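Local coordinates for protein desmoplakin (Homo sapiens, PDB 3R6N) that probably helps link intermediate filaments to desmosomal cell-cell junctions, its plakin domain contributing a rigid array of spectrin repeats, at residues Trp3-Cys14 with Ile61-Ala70. Residues are numbered along the deposited sequence; the frame is centred on the assembly and turned at random.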
# COMPACT_ATOMS: atom_id res chain seq x y z
N TRP A 3 80.82 -22.18 -18.18
CA TRP A 3 80.78 -23.61 -18.47
C TRP A 3 81.27 -23.94 -19.87
O TRP A 3 81.67 -23.07 -20.64
CB TRP A 3 79.36 -24.15 -18.33
CG TRP A 3 78.71 -23.94 -17.00
CD1 TRP A 3 79.32 -23.96 -15.77
CD2 TRP A 3 77.33 -23.67 -16.75
NE1 TRP A 3 78.39 -23.72 -14.79
CE2 TRP A 3 77.16 -23.54 -15.36
CE3 TRP A 3 76.21 -23.53 -17.58
CZ2 TRP A 3 75.93 -23.28 -14.78
CZ3 TRP A 3 74.98 -23.27 -17.00
CH2 TRP A 3 74.85 -23.15 -15.61
N ASP A 4 81.21 -25.23 -20.19
CA ASP A 4 81.43 -25.73 -21.55
C ASP A 4 80.49 -25.02 -22.53
O ASP A 4 79.35 -24.71 -22.20
CB ASP A 4 81.20 -27.25 -21.56
CG ASP A 4 80.88 -27.78 -22.94
OD1 ASP A 4 81.56 -27.41 -23.91
OD2 ASP A 4 79.93 -28.60 -23.05
N GLU A 5 80.98 -24.78 -23.75
CA GLU A 5 80.21 -24.04 -24.75
C GLU A 5 78.97 -24.79 -25.24
O GLU A 5 77.97 -24.18 -25.60
CB GLU A 5 81.09 -23.64 -25.93
CG GLU A 5 82.29 -22.79 -25.55
CD GLU A 5 81.90 -21.53 -24.81
OE1 GLU A 5 80.79 -21.01 -25.05
OE2 GLU A 5 82.71 -21.05 -23.99
N PHE A 6 79.05 -26.12 -25.27
CA PHE A 6 77.92 -26.95 -25.65
C PHE A 6 76.89 -26.96 -24.52
O PHE A 6 75.69 -27.13 -24.75
CB PHE A 6 78.37 -28.38 -25.97
CG PHE A 6 77.24 -29.32 -26.30
CD1 PHE A 6 76.78 -29.45 -27.60
CD2 PHE A 6 76.63 -30.08 -25.30
CE1 PHE A 6 75.74 -30.31 -27.91
CE2 PHE A 6 75.59 -30.94 -25.60
CZ PHE A 6 75.14 -31.06 -26.90
N THR A 7 77.38 -26.78 -23.29
CA THR A 7 76.50 -26.72 -22.13
C THR A 7 75.81 -25.36 -22.05
O THR A 7 74.65 -25.27 -21.66
CB THR A 7 77.28 -27.00 -20.83
OG1 THR A 7 77.83 -28.32 -20.87
CG2 THR A 7 76.36 -26.87 -19.62
N LYS A 8 76.53 -24.30 -22.43
CA LYS A 8 75.97 -22.95 -22.45
C LYS A 8 74.88 -22.81 -23.50
O LYS A 8 74.04 -21.91 -23.42
CB LYS A 8 77.06 -21.91 -22.72
CG LYS A 8 78.00 -21.65 -21.56
CD LYS A 8 78.99 -20.55 -21.91
CE LYS A 8 80.05 -20.38 -20.83
NZ LYS A 8 81.07 -19.35 -21.17
N HIS A 9 74.90 -23.68 -24.50
CA HIS A 9 73.90 -23.64 -25.57
C HIS A 9 72.66 -24.45 -25.20
O HIS A 9 71.54 -23.94 -25.27
CB HIS A 9 74.49 -24.18 -26.88
CG HIS A 9 73.46 -24.46 -27.93
ND1 HIS A 9 72.84 -23.47 -28.65
CD2 HIS A 9 72.94 -25.63 -28.37
CE1 HIS A 9 71.98 -24.01 -29.49
NE2 HIS A 9 72.03 -25.32 -29.34
N VAL A 10 72.87 -25.70 -24.83
CA VAL A 10 71.79 -26.60 -24.44
C VAL A 10 70.99 -26.05 -23.26
O VAL A 10 69.77 -26.21 -23.19
CB VAL A 10 72.33 -28.01 -24.10
CG1 VAL A 10 71.40 -28.73 -23.14
CG2 VAL A 10 72.54 -28.82 -25.38
N THR A 11 71.68 -25.40 -22.33
CA THR A 11 71.04 -24.85 -21.14
C THR A 11 70.32 -23.53 -21.42
O THR A 11 69.25 -23.27 -20.89
CB THR A 11 72.04 -24.68 -19.98
OG1 THR A 11 72.46 -25.98 -19.53
CG2 THR A 11 71.39 -23.95 -18.82
N SER A 12 70.92 -22.70 -22.27
CA SER A 12 70.34 -21.42 -22.65
C SER A 12 69.02 -21.61 -23.40
O SER A 12 68.03 -20.93 -23.12
CB SER A 12 71.32 -20.61 -23.50
OG SER A 12 70.75 -19.38 -23.94
N GLU A 13 69.01 -22.55 -24.34
CA GLU A 13 67.82 -22.82 -25.13
C GLU A 13 66.68 -23.33 -24.26
O GLU A 13 65.52 -23.01 -24.49
CB GLU A 13 68.13 -23.84 -26.24
CG GLU A 13 66.96 -24.12 -27.16
CD GLU A 13 67.30 -25.12 -28.25
OE1 GLU A 13 68.51 -25.39 -28.46
OE2 GLU A 13 66.37 -25.64 -28.90
N CYS A 14 67.02 -24.13 -23.25
CA CYS A 14 66.02 -24.65 -22.32
C CYS A 14 65.42 -23.54 -21.46
O CYS A 14 64.20 -23.36 -21.43
CB CYS A 14 66.62 -25.72 -21.41
SG CYS A 14 66.54 -27.38 -22.09
N ILE A 61 67.87 -34.31 -21.63
CA ILE A 61 68.85 -33.23 -21.66
C ILE A 61 69.74 -33.20 -20.41
O ILE A 61 70.93 -32.88 -20.49
CB ILE A 61 68.17 -31.86 -21.90
CG1 ILE A 61 67.77 -31.74 -23.38
CG2 ILE A 61 69.07 -30.71 -21.49
CD1 ILE A 61 67.25 -30.39 -23.77
N LYS A 62 69.17 -33.55 -19.26
CA LYS A 62 69.94 -33.62 -18.02
C LYS A 62 70.87 -34.83 -18.01
O LYS A 62 71.82 -34.89 -17.23
CB LYS A 62 69.00 -33.66 -16.80
CG LYS A 62 68.17 -32.40 -16.61
CD LYS A 62 67.51 -32.39 -15.24
CE LYS A 62 66.68 -33.64 -15.01
NZ LYS A 62 66.23 -33.76 -13.59
N ALA A 63 70.58 -35.79 -18.88
CA ALA A 63 71.37 -37.02 -18.98
C ALA A 63 72.65 -36.78 -19.77
O ALA A 63 73.66 -37.44 -19.55
CB ALA A 63 70.55 -38.12 -19.63
N ASP A 64 72.59 -35.83 -20.70
CA ASP A 64 73.74 -35.50 -21.54
C ASP A 64 74.69 -34.56 -20.81
O ASP A 64 75.91 -34.69 -20.92
CB ASP A 64 73.29 -34.88 -22.86
CG ASP A 64 72.52 -35.86 -23.73
OD1 ASP A 64 72.10 -36.92 -23.21
OD2 ASP A 64 72.34 -35.58 -24.93
N LEU A 65 74.13 -33.62 -20.06
CA LEU A 65 74.92 -32.66 -19.31
C LEU A 65 75.76 -33.33 -18.23
O LEU A 65 75.53 -34.49 -17.87
CB LEU A 65 74.00 -31.61 -18.66
CG LEU A 65 73.21 -30.72 -19.63
CD1 LEU A 65 72.15 -29.92 -18.88
CD2 LEU A 65 74.14 -29.80 -20.40
N ARG A 66 76.75 -32.61 -17.73
CA ARG A 66 77.59 -33.10 -16.64
C ARG A 66 77.92 -31.94 -15.71
O ARG A 66 78.41 -32.14 -14.60
CB ARG A 66 78.88 -33.70 -17.18
CG ARG A 66 78.68 -34.89 -18.10
CD ARG A 66 79.91 -35.12 -18.95
NE ARG A 66 80.28 -33.92 -19.69
CZ ARG A 66 79.76 -33.58 -20.87
NH1 ARG A 66 78.85 -34.36 -21.44
NH2 ARG A 66 80.15 -32.47 -21.48
N GLU A 67 77.64 -30.73 -16.18
CA GLU A 67 77.88 -29.54 -15.38
C GLU A 67 76.98 -29.54 -14.15
O GLU A 67 75.77 -29.71 -14.25
CB GLU A 67 77.66 -28.27 -16.21
CG GLU A 67 78.49 -27.09 -15.72
CD GLU A 67 79.98 -27.35 -15.85
OE1 GLU A 67 80.40 -27.88 -16.90
OE2 GLU A 67 80.72 -27.03 -14.89
N LYS A 68 77.60 -29.33 -13.00
CA LYS A 68 76.92 -29.45 -11.72
C LYS A 68 75.75 -28.48 -11.56
O LYS A 68 74.62 -28.89 -11.28
CB LYS A 68 77.94 -29.27 -10.59
CG LYS A 68 79.29 -29.92 -10.90
CD LYS A 68 80.37 -29.46 -9.94
CE LYS A 68 81.76 -29.83 -10.44
NZ LYS A 68 82.84 -29.29 -9.57
N SER A 69 76.03 -27.19 -11.73
CA SER A 69 75.01 -26.16 -11.56
C SER A 69 73.92 -26.24 -12.63
O SER A 69 72.73 -26.24 -12.32
CB SER A 69 75.64 -24.77 -11.60
OG SER A 69 76.43 -24.55 -10.44
N ALA A 70 74.35 -26.30 -13.89
CA ALA A 70 73.43 -26.38 -15.02
C ALA A 70 72.25 -27.29 -14.74
O ALA A 70 71.09 -26.88 -14.85
CB ALA A 70 74.18 -26.84 -16.26
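The indole of Trp3 lies across the start of helix 68-117 and takes two partners on the same face. Glu67 CG sits over the five-membered ring of Trp3, 3.4 Å from its centroid. Ala70 CB lies over the six-membered ring, 3.9 Å from that centroid, and both are CH-pi contacts. A bend at the second torsion of Glu67 (chi2 63°) brings its carboxylate past Trp3 CD1, on the five-membered-ring side, with the two planes only 20° apart. Further along helix 5-24, Thr7 crosses Glu67 at about a right angle and meets Leu65 through its methyl, CG2 lying 3.8 Å from Leu65 CD2. That methyl points across the contact because it stands anti to the backbone N, which leaves OG1 beside the N, 3.0 Å from Asp4 OD2 in a hydrogen bond. Asp4 thereby holds the rotation of Thr7 while capping helix 5-24, its OD1 accepting from Phe6 N. Val10 meets Leu65 tip to tip and slides past Ile61 in the opposite direction, with Val10 CG1 3.5 Å from Ile61 CG2. One turn on, Cys14 SG touches Ile61 CD1. No hydrogen bond joins the two segments, an example of side-chain fit consistent with a spectrin-like bundle. Helix 5-24 thus packs against the turn between helices 34-64 and 68-117 at one end of the elongated chain, where Leu74 of helix 68-117 touches both Cys14 and Leu65.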